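Local coordinates for adenylosuccinate lyase (PDB 4EEI), which binds AMP and probably catalyses the release of fumarate from adenylosuccinate and from the succinylated aminoimidazole carboxamide ribotide of purine biosynthesis, at residues Ile30-Glu35 and Glu46-Ala51; Glu130-Ile135 and Lys420-Val425; Ser354-Phe359 and Ser387-Leu392. All coordinates share one frame; numbering follows the deposited sequence.

Contact 1 of 3, residues Ile30-Glu35 and Glu46-Ala51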
loop_
_atom_site.group_PDB
_atom_site.type_symbol
_atom_site.label_atom_id
_atom_site.label_comp_id
_atom_site.label_asym_id
_atom_site.label_seq_id
_atom_site.Cartn_x
_atom_site.Cartn_y
_atom_site.Cartn_z
ATOM N N ILE B 30 33.884 17.876 6.150
ATOM C CA ILE B 30 33.725 19.272 5.750
ATOM C C ILE B 30 34.721 20.164 6.504
ATOM O O ILE B 30 35.255 21.126 5.947
ATOM C CB ILE B 30 32.260 19.766 5.909
ATOM C CG1 ILE B 30 32.105 21.171 5.322
ATOM C CG2 ILE B 30 31.815 19.740 7.368
ATOM C CD1 ILE B 30 32.461 21.243 3.850
ATOM N N LEU B 31 35.005 19.833 7.759
ATOM C CA LEU B 31 35.953 20.633 8.538
ATOM C C LEU B 31 37.340 20.579 7.907
ATOM O O LEU B 31 38.031 21.593 7.824
ATOM C CB LEU B 31 36.004 20.161 9.996
ATOM C CG LEU B 31 36.913 20.924 10.965
ATOM C CD1 LEU B 31 36.482 22.373 11.119
ATOM C CD2 LEU B 31 36.949 20.235 12.333
ATOM N N GLU B 32 37.738 19.395 7.451
ATOM C CA GLU B 32 39.039 19.226 6.806
ATOM C C GLU B 32 39.073 19.981 5.478
ATOM O O GLU B 32 40.069 20.619 5.134
ATOM C CB GLU B 32 39.342 17.734 6.588
ATOM C CG GLU B 32 40.646 17.461 5.840
ATOM C CD GLU B 32 41.006 15.981 5.772
ATOM O OE1 GLU B 32 40.453 15.179 6.559
ATOM O OE2 GLU B 32 41.850 15.625 4.922
ATOM N N ALA B 33 37.973 19.921 4.736
ATOM C CA ALA B 33 37.858 20.690 3.499
ATOM C C ALA B 33 38.072 22.176 3.778
ATOM O O ALA B 33 38.794 22.868 3.052
ATOM C CB ALA B 33 36.493 20.455 2.861
ATOM N N LEU B 34 37.451 22.659 4.848
ATOM C CA LEU B 34 37.496 24.072 5.177
ATOM C C LEU B 34 38.875 24.521 5.641
ATOM O O LEU B 34 39.114 25.712 5.794
ATOM C CB LEU B 34 36.428 24.411 6.215
ATOM C CG LEU B 34 35.000 24.408 5.666
ATOM C CD1 LEU B 34 33.974 24.666 6.764
ATOM C CD2 LEU B 34 34.862 25.442 4.554
ATOM N N GLU B 35 39.777 23.571 5.852
ATOM C CA GLU B 35 41.156 23.900 6.190
ATOM C C GLU B 35 41.876 24.557 5.016
ATOM O O GLU B 35 42.911 25.197 5.190
ATOM C CB GLU B 35 41.912 22.651 6.648
ATOM C CG GLU B 35 41.668 22.285 8.103
ATOM C CD GLU B 35 42.430 21.047 8.532
ATOM O OE1 GLU B 35 43.413 20.684 7.852
ATOM O OE2 GLU B 35 42.047 20.437 9.551
ATOM N N GLU B 46 43.099 16.602 14.580
ATOM C CA GLU B 46 43.186 16.696 16.036
ATOM C C GLU B 46 41.915 16.155 16.692
ATOM O O GLU B 46 41.971 15.336 17.612
ATOM C CB GLU B 46 43.398 18.155 16.438
ATOM C CG GLU B 46 43.328 18.426 17.931
ATOM C CD GLU B 46 44.636 18.135 18.646
ATOM O OE1 GLU B 46 45.583 17.658 17.986
ATOM O OE2 GLU B 46 44.717 18.389 19.870
ATOM N N ILE B 47 40.768 16.613 16.199
ATOM C CA ILE B 47 39.482 16.200 16.742
ATOM C C ILE B 47 39.222 14.722 16.446
ATOM O O ILE B 47 38.729 13.981 17.303
ATOM C CB ILE B 47 38.347 17.091 16.196
ATOM C CG1 ILE B 47 38.554 18.542 16.647
ATOM C CG2 ILE B 47 36.981 16.572 16.633
ATOM C CD1 ILE B 47 37.515 19.525 16.099
ATOM N N ARG B 48 39.576 14.297 15.237
ATOM C CA ARG B 48 39.424 12.902 14.827
ATOM C C ARG B 48 40.124 11.948 15.795
ATOM O O ARG B 48 39.597 10.887 16.117
ATOM C CB ARG B 48 39.966 12.712 13.402
ATOM C CG ARG B 48 39.823 11.302 12.837
ATOM C CD ARG B 48 40.195 11.246 11.348
ATOM N NE ARG B 48 39.294 12.031 10.499
ATOM C CZ ARG B 48 39.650 13.121 9.819
ATOM N NH1 ARG B 48 40.896 13.572 9.868
ATOM N NH2 ARG B 48 38.759 13.761 9.069
ATOM N N ALA B 49 41.295 12.343 16.281
ATOM C CA ALA B 49 42.108 11.464 17.127
ATOM C C ALA B 49 41.632 11.356 18.577
ATOM O O ALA B 49 42.017 10.432 19.292
ATOM C CB ALA B 49 43.574 11.911 17.092
ATOM N N ARG B 50 40.804 12.299 19.014
ATOM C CA ARG B 50 40.487 12.418 20.435
ATOM C C ARG B 50 39.001 12.297 20.765
ATOM O O ARG B 50 38.634 11.828 21.842
ATOM C CB ARG B 50 41.013 13.751 20.952
ATOM C CG ARG B 50 42.445 14.033 20.548
ATOM C CD ARG B 50 43.277 14.381 21.762
ATOM N NE ARG B 50 42.569 15.321 22.626
ATOM C CZ ARG B 50 42.623 16.642 22.494
ATOM N NH1 ARG B 50 43.362 17.182 21.535
ATOM N NH2 ARG B 50 41.942 17.425 23.321
ATOM N N ALA B 51 38.148 12.730 19.843
ATOM C CA ALA B 51 36.719 12.825 20.122
ATOM C C ALA B 51 36.110 11.474 20.473
ATOM O O ALA B 51 36.366 10.469 19.802
ATOM C CB ALA B 51 35.974 13.456 18.945
#
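In the helical hairpin near the N-terminus, where helix 16-33 turns back into helix 43-50, the packing of Leu-31 against Ile-47 and the pairing of Glu-32 with Arg-48 illustrate a general case: between 30-35 and 46-51 the helices meet through side chains. The backbones stay well apart: the CA atoms of Leu-31 and Ile-47 are 10.0 Å from each other, and those of Glu-32 and Arg-48 are 10.2 Å apart. The apolar half of the bridge is a tip-to-tip meeting of methyls, CD2 of Leu-31 lying 3.9 Å from CD1 of Ile-47, with the two side chains at about a right angle. Ile-47 reaches this point through its longer branch, since CG1 stands anti to the carbonyl carbon and CD1 extends straight on from it.

The polar half lies one residue further along each helix. Glu-32, extended throughout, offers OE1 to NH2 of Arg-48 at 3.3 Å, a salt bridge whose hydrogen bond is weak, being both long and bent (138°). NH1 of Arg-48 is more distant from the same Glu-32 OE1, at 3.7 Å. The carboxylate and guanidinium planes are turned 65° against each other, so the charges attract without the coplanar, two-pronged fit such groups can adopt. A bend of Arg-48 at its third torsion (chi3 -64°) swings the guanidinium across to the acid.

Buried methyls thus lie beneath a more exposed ion pair. Leu-31 also touches Phe-87 and, at the start of helix 43-50, Thr-43 and Ala-44, while Glu-35 receives the backbone N-H groups of Gly-42 and Ala-44 and so fastens the turn. Ile-47 and Arg-48 pack back on Leu-28 of helix 16-33, and helix 192-202 lies alongside, with Ile-201 against Glu-32.

Contact 2 of 3, residues Glu130-Ile135 and Lys420-Val425. With EDO (1,2-ethanediol), chain X.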
loop_
_atom_site.group_PDB
_atom_site.type_symbol
_atom_site.label_atom_id
_atom_site.label_comp_id
_atom_site.label_asym_id
_atom_site.label_seq_id
_atom_site.Cartn_x
_atom_site.Cartn_y
_atom_site.Cartn_z
ATOM N N GLU B 130 21.858 -29.426 -8.813
ATOM C CA GLU B 130 21.745 -30.700 -8.108
ATOM C C GLU B 130 20.478 -31.453 -8.532
ATOM O O GLU B 130 20.460 -32.680 -8.573
ATOM C CB GLU B 130 21.745 -30.398 -6.606
ATOM C CG GLU B 130 21.350 -31.503 -5.664
ATOM C CD GLU B 130 21.377 -31.020 -4.211
ATOM O OE1 GLU B 130 20.380 -31.235 -3.490
ATOM O OE2 GLU B 130 22.393 -30.414 -3.805
ATOM N N THR B 131 19.433 -30.704 -8.876
ATOM C CA THR B 131 18.131 -31.287 -9.208
ATOM C C THR B 131 17.740 -31.132 -10.687
ATOM O O THR B 131 16.611 -31.448 -11.067
ATOM C CB THR B 131 17.014 -30.662 -8.350
ATOM O OG1 THR B 131 16.951 -29.249 -8.594
ATOM C CG2 THR B 131 17.275 -30.917 -6.869
ATOM N N LYS B 132 18.673 -30.660 -11.510
ATOM C CA LYS B 132 18.415 -30.418 -12.938
ATOM C C LYS B 132 17.920 -31.687 -13.655
ATOM O O LYS B 132 17.095 -31.617 -14.574
ATOM C CB LYS B 132 19.699 -29.889 -13.595
ATOM C CG LYS B 132 19.691 -29.779 -15.126
ATOM C CD LYS B 132 20.944 -29.025 -15.607
ATOM C CE LYS B 132 21.044 -28.912 -17.132
ATOM N NZ LYS B 132 21.453 -30.201 -17.748
ATOM N N GLU B 133 18.414 -32.833 -13.201
ATOM C CA GLU B 133 18.142 -34.147 -13.798
ATOM C C GLU B 133 16.794 -34.754 -13.416
ATOM O O GLU B 133 16.338 -35.716 -14.038
ATOM C CB GLU B 133 19.223 -35.134 -13.347
ATOM C CG GLU B 133 19.283 -35.305 -11.824
ATOM C CD GLU B 133 20.212 -36.422 -11.377
ATOM O OE1 GLU B 133 19.791 -37.599 -11.404
ATOM O OE2 GLU B 133 21.358 -36.121 -10.985
ATOM N N ILE B 134 16.172 -34.217 -12.375
ATOM C CA ILE B 134 14.961 -34.816 -11.830
ATOM C C ILE B 134 13.753 -34.369 -12.638
ATOM O O ILE B 134 13.602 -33.183 -12.925
ATOM C CB ILE B 134 14.783 -34.422 -10.355
ATOM C CG1 ILE B 134 15.993 -34.892 -9.541
ATOM C CG2 ILE B 134 13.492 -34.984 -9.794
ATOM C CD1 ILE B 134 15.946 -34.490 -8.074
ATOM N N ILE B 135 12.889 -35.311 -13.009
ATOM C CA ILE B 135 11.685 -34.943 -13.754
ATOM C C ILE B 135 10.492 -34.814 -12.799
ATOM O O ILE B 135 10.281 -35.667 -11.930
ATOM C CB ILE B 135 11.406 -35.919 -14.928
ATOM C CG1 ILE B 135 10.268 -35.405 -15.810
ATOM C CG2 ILE B 135 11.119 -37.321 -14.429
ATOM C CD1 ILE B 135 10.273 -36.035 -17.201
ATOM N N LYS B 420 14.283 -31.916 -23.076
ATOM C CA LYS B 420 15.107 -31.778 -24.282
ATOM C C LYS B 420 15.979 -30.515 -24.299
ATOM O O LYS B 420 17.135 -30.560 -24.711
ATOM C CB LYS B 420 14.203 -31.789 -25.522
ATOM C CG LYS B 420 14.927 -31.658 -26.859
ATOM C CD LYS B 420 13.927 -31.420 -28.009
ATOM C CE LYS B 420 13.342 -29.997 -27.982
ATOM N NZ LYS B 420 11.904 -29.908 -28.405
ATOM N N GLU B 421 15.428 -29.394 -23.847
ATOM C CA GLU B 421 16.130 -28.118 -23.954
ATOM C C GLU B 421 16.708 -27.616 -22.630
ATOM O O GLU B 421 17.145 -26.464 -22.538
ATOM C CB GLU B 421 15.198 -27.046 -24.532
ATOM C CG GLU B 421 14.686 -27.347 -25.937
ATOM C CD GLU B 421 15.697 -27.021 -27.019
ATOM O OE1 GLU B 421 16.835 -26.636 -26.689
ATOM O OE2 GLU B 421 15.356 -27.143 -28.204
ATOM N N ILE B 422 16.719 -28.464 -21.610
ATOM C CA ILE B 422 17.100 -27.995 -20.276
ATOM C C ILE B 422 18.542 -27.459 -20.234
ATOM O O ILE B 422 18.825 -26.513 -19.499
ATOM C CB ILE B 422 16.859 -29.079 -19.194
ATOM C CG1 ILE B 422 16.861 -28.460 -17.793
ATOM C CG2 ILE B 422 17.891 -30.173 -19.291
ATOM C CD1 ILE B 422 15.828 -27.362 -17.628
ATOM N N ASP B 423 19.433 -28.032 -21.047
ATOM C CA ASP B 423 20.818 -27.557 -21.116
ATOM C C ASP B 423 20.873 -26.104 -21.595
ATOM O O ASP B 423 21.607 -25.279 -21.045
ATOM C CB ASP B 423 21.653 -28.427 -22.064
ATOM C CG ASP B 423 21.970 -29.799 -21.488
ATOM O OD1 ASP B 423 21.403 -30.162 -20.437
ATOM O OD2 ASP B 423 22.786 -30.515 -22.100
ATOM N N HIS B 424 20.089 -25.795 -22.622
ATOM C CA HIS B 424 20.060 -24.451 -23.189
ATOM C C HIS B 424 19.534 -23.416 -22.198
ATOM O O HIS B 424 20.013 -22.280 -22.160
ATOM C CB HIS B 424 19.193 -24.427 -24.446
ATOM C CG HIS B 424 19.790 -25.156 -25.608
ATOM N ND1 HIS B 424 19.143 -26.197 -26.244
ATOM C CD2 HIS B 424 20.963 -24.989 -26.259
ATOM C CE1 HIS B 424 19.901 -26.644 -27.230
ATOM N NE2 HIS B 424 21.010 -25.928 -27.263
ATOM N N VAL B 425 18.528 -23.805 -21.424
ATOM C CA VAL B 425 17.919 -22.901 -20.455
ATOM C C VAL B 425 18.922 -22.561 -19.359
ATOM O O VAL B 425 19.060 -21.397 -18.973
ATOM C CB VAL B 425 16.648 -23.523 -19.846
ATOM C CG1 VAL B 425 16.074 -22.629 -18.746
ATOM C CG2 VAL B 425 15.605 -23.759 -20.938
HETATM C C1 EDO X . 21.091 -33.361 -16.723
HETATM O O1 EDO X . 20.979 -33.703 -15.340
HETATM C C2 EDO X . 19.696 -33.211 -17.313
HETATM O O2 EDO X . 19.824 -32.474 -18.527
#
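Lys-132 and Asp-423 form a salt bridge, NZ of the lysine giving a hydrogen bond to OD1 of the aspartate at 2.7 Å. The ammonium comes to the anti side of the carboxylate oxygen and lies 33° out of the carboxylate plane. A lysine chain extended as far as CE and then bent at its last torsion (chi4 -75°) delivers NZ there. On the way it runs alongside Ile-422, head to tail, its CG 4.1 Å from CG1 of that isoleucine. NZ has a further hydrogen bond, 2.9 Å to O2 of an ethanediol molecule, most likely a crystallisation additive.

In the next shell, Phe-426 adds a cation-pi interaction with Lys-132. The lysine is held by a type I turn from Thr-131 to Ile-134, closed by Ile-134 N to Thr-131 O at 3.1 Å, and by its carbonyl, which is hydrogen-bonded to Ser-149 OG. Asp-423 lies in the first turn of its helix, two residues after the N-cap residue Glu-421; its negative charge there would probably be favoured by the helix dipole. The ion pair ties the end of helix 94-131, part of the central helical bundle as in other fumarase/aspartase superfamily members, to C-terminal helix 422-429.

Contact 3 of 3, residues Ser354-Phe359 and Ser387-Leu392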
loop_
_atom_site.group_PDB
_atom_site.type_symbol
_atom_site.label_atom_id
_atom_site.label_comp_id
_atom_site.label_asym_id
_atom_site.label_seq_id
_atom_site.Cartn_x
_atom_site.Cartn_y
_atom_site.Cartn_z
ATOM N N SER B 354 -1.598 -34.671 -25.969
ATOM C CA SER B 354 -1.151 -33.478 -26.677
ATOM C C SER B 354 0.124 -33.770 -27.464
ATOM O O SER B 354 0.298 -33.273 -28.575
ATOM C CB SER B 354 -0.923 -32.307 -25.723
ATOM O OG SER B 354 -0.435 -31.183 -26.435
ATOM N N PHE B 355 1.007 -34.583 -26.891
ATOM C CA PHE B 355 2.235 -34.945 -27.582
ATOM C C PHE B 355 1.914 -35.673 -28.882
ATOM O O PHE B 355 2.351 -35.258 -29.960
ATOM C CB PHE B 355 3.138 -35.805 -26.697
ATOM C CG PHE B 355 4.302 -36.400 -27.436
ATOM C CD1 PHE B 355 5.419 -35.630 -27.731
ATOM C CD2 PHE B 355 4.267 -37.720 -27.866
ATOM C CE1 PHE B 355 6.488 -36.168 -28.425
ATOM C CE2 PHE B 355 5.331 -38.264 -28.562
ATOM C CZ PHE B 355 6.443 -37.484 -28.842
ATOM N N TYR B 356 1.138 -36.746 -28.771
ATOM C CA TYR B 356 0.726 -37.536 -29.929
ATOM C C TYR B 356 -0.114 -36.745 -30.923
ATOM O O TYR B 356 -0.019 -36.971 -32.128
ATOM C CB TYR B 356 -0.042 -38.779 -29.481
ATOM C CG TYR B 356 0.828 -39.778 -28.770
ATOM C CD1 TYR B 356 1.980 -40.269 -29.368
ATOM C CD2 TYR B 356 0.515 -40.212 -27.493
ATOM C CE1 TYR B 356 2.786 -41.179 -28.719
ATOM C CE2 TYR B 356 1.314 -41.117 -26.836
ATOM C CZ TYR B 356 2.447 -41.599 -27.451
ATOM O OH TYR B 356 3.244 -42.508 -26.791
ATOM N N LEU B 357 -0.949 -35.837 -30.425
ATOM C CA LEU B 357 -1.755 -35.017 -31.324
ATOM C C LEU B 357 -0.841 -34.178 -32.207
ATOM O O LEU B 357 -0.981 -34.169 -33.431
ATOM C CB LEU B 357 -2.720 -34.116 -30.546
ATOM C CG LEU B 357 -3.591 -33.210 -31.420
ATOM C CD1 LEU B 357 -4.254 -34.009 -32.527
ATOM C CD2 LEU B 357 -4.644 -32.500 -30.597
ATOM N N HIS B 358 0.100 -33.485 -31.569
ATOM C CA HIS B 358 1.090 -32.691 -32.283
ATOM C C HIS B 358 1.926 -33.554 -33.217
ATOM O O HIS B 358 2.237 -33.146 -34.337
ATOM C CB HIS B 358 2.006 -31.966 -31.302
ATOM C CG HIS B 358 1.405 -30.730 -30.711
ATOM N ND1 HIS B 358 0.606 -30.755 -29.587
ATOM C CD2 HIS B 358 1.497 -29.431 -31.079
ATOM C CE1 HIS B 358 0.234 -29.521 -29.289
ATOM N NE2 HIS B 358 0.763 -28.698 -30.177
ATOM N N PHE B 359 2.300 -34.743 -32.762
ATOM C CA PHE B 359 3.084 -35.618 -33.615
ATOM C C PHE B 359 2.350 -35.949 -34.914
ATOM O O PHE B 359 2.936 -35.895 -36.001
ATOM C CB PHE B 359 3.486 -36.905 -32.894
ATOM C CG PHE B 359 4.595 -37.639 -33.584
ATOM C CD1 PHE B 359 5.919 -37.370 -33.264
ATOM C CD2 PHE B 359 4.323 -38.550 -34.592
ATOM C CE1 PHE B 359 6.950 -38.021 -33.915
ATOM C CE2 PHE B 359 5.350 -39.206 -35.251
ATOM C CZ PHE B 359 6.666 -38.941 -34.912
ATOM N N SER B 387 2.240 -50.186 -24.906
ATOM C CA SER B 387 2.901 -49.010 -25.472
ATOM C C SER B 387 1.979 -48.161 -26.343
ATOM O O SER B 387 1.593 -48.582 -27.430
ATOM C CB SER B 387 4.127 -49.421 -26.290
ATOM O OG SER B 387 4.632 -48.313 -27.017
ATOM N N PHE B 388 1.649 -46.964 -25.861
ATOM C CA PHE B 388 0.817 -46.014 -26.602
ATOM C C PHE B 388 1.406 -45.773 -27.995
ATOM O O PHE B 388 0.685 -45.801 -28.992
ATOM C CB PHE B 388 0.710 -44.692 -25.822
ATOM C CG PHE B 388 -0.490 -43.840 -26.187
ATOM C CD1 PHE B 388 -0.862 -43.642 -27.512
ATOM C CD2 PHE B 388 -1.237 -43.219 -25.193
ATOM C CE1 PHE B 388 -1.956 -42.854 -27.839
ATOM C CE2 PHE B 388 -2.336 -42.430 -25.513
ATOM C CZ PHE B 388 -2.695 -42.249 -26.838
ATOM N N SER B 389 2.718 -45.552 -28.052
ATOM C CA SER B 389 3.401 -45.264 -29.313
ATOM C C SER B 389 3.217 -46.367 -30.356
ATOM O O SER B 389 2.643 -46.132 -31.417
ATOM C CB SER B 389 4.892 -45.007 -29.080
ATOM O OG SER B 389 5.105 -43.766 -28.422
ATOM N N LYS B 390 3.703 -47.566 -30.050
ATOM C CA LYS B 390 3.648 -48.685 -30.994
ATOM C C LYS B 390 2.237 -49.001 -31.483
ATOM O O LYS B 390 2.043 -49.373 -32.640
ATOM C CB LYS B 390 4.295 -49.935 -30.386
ATOM C CG LYS B 390 5.815 -49.876 -30.343
ATOM C CD LYS B 390 6.388 -49.610 -31.732
ATOM C CE LYS B 390 7.268 -48.355 -31.769
ATOM N NZ LYS B 390 6.500 -47.075 -31.715
ATOM N N LYS B 391 1.257 -48.839 -30.599
ATOM C CA LYS B 391 -0.143 -49.081 -30.938
ATOM C C LYS B 391 -0.679 -48.035 -31.900
ATOM O O LYS B 391 -1.407 -48.359 -32.838
ATOM C CB LYS B 391 -0.991 -49.099 -29.673
ATOM C CG LYS B 391 -0.660 -50.261 -28.765
ATOM C CD LYS B 391 -1.257 -50.096 -27.389
ATOM C CE LYS B 391 -1.497 -51.461 -26.783
ATOM N NZ LYS B 391 -2.279 -52.338 -27.702
ATOM N N LEU B 392 -0.332 -46.777 -31.655
ATOM C CA LEU B 392 -0.730 -45.701 -32.549
ATOM C C LEU B 392 -0.060 -45.887 -33.906
ATOM O O LEU B 392 -0.699 -45.760 -34.954
ATOM C CB LEU B 392 -0.350 -44.346 -31.959
ATOM C CG LEU B 392 -0.852 -43.133 -32.739
ATOM C CD1 LEU B 392 -2.365 -43.134 -32.773
ATOM C CD2 LEU B 392 -0.327 -41.839 -32.120
#
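Tyr-356 lays its ring over one face of Phe-388 in an offset stack, with centroids 4.3 Å apart and planes at 26°. The overlap is concentrated on one edge of the tyrosine: its CE2 rides over the phenylalanine face near the rim, 3.3 Å from CG of Phe-388. This single side chain shows how a large residue can span a wide helix-helix gap: the local axes of 354-359 and 388-392 approach to 12.0 Å, 34° apart in direction, and Tyr-356 CG, anti to the carbonyl carbon (chi1 -69°), directs the ring across.

At the far end the tyrosine OH gives a hydrogen bond of 2.8 Å to OG of Ser-389, which lies at the ring edge, near the ring plane. That serine oxygen is bonded to the carbonyl of Pro-407, so the phenol and serine hydroxyls run in sequence to a backbone acceptor and the buried polar atoms are satisfied. Closer to the backbone, Leu-392 runs alongside, pointing back the other way, and brings CD2 to 3.9 Å from CD1 of Tyr-356, on the same side of the ring as Phe-388. From the opposite side of the ring plane Phe-355 brings CD2 to 3.7 Å above one face of the tyrosine, near its rim. Held between aromatic groups and bonded at its tip, the phenol should have little freedom to turn.

Ser-387 caps helix 388-400, its OG accepting from Lys-390 N. Helix 368-381, between helices 352-363 and 388-400 in sequence, supplies Val-378 to both Phe-388 and Leu-392, and Met-409 touches Phe-355 and Tyr-356. Phe-355 continues to Thr-417 and Tyr-418 of helix 411-418, while His-358 bonds through NE2 to Gly-91 N and sets its ring edge-to-face with Phe-90, both of the second subunit.

The three contacts sample the length of an elongated, mostly helical subunit. Contact 1 lies on the opposite side of the chain's centre from the others, its centre 59 Å from that of contact 2 and 81 Å from that of contact 3. Contacts 2 and 3 are closer neighbours, with centres 24 Å and nearest atoms about 8 Å apart, and both touch the second subunit, whereas no other chain of the assembly touches the segments of contact 1. Residues 354-359 and 387-392 both fall in the sequence between the two halves of contact 2. All three lie away from the AMP pocket, although Asp-423 of contact 2 has its side chain about 11 Å from a bound potassium ion.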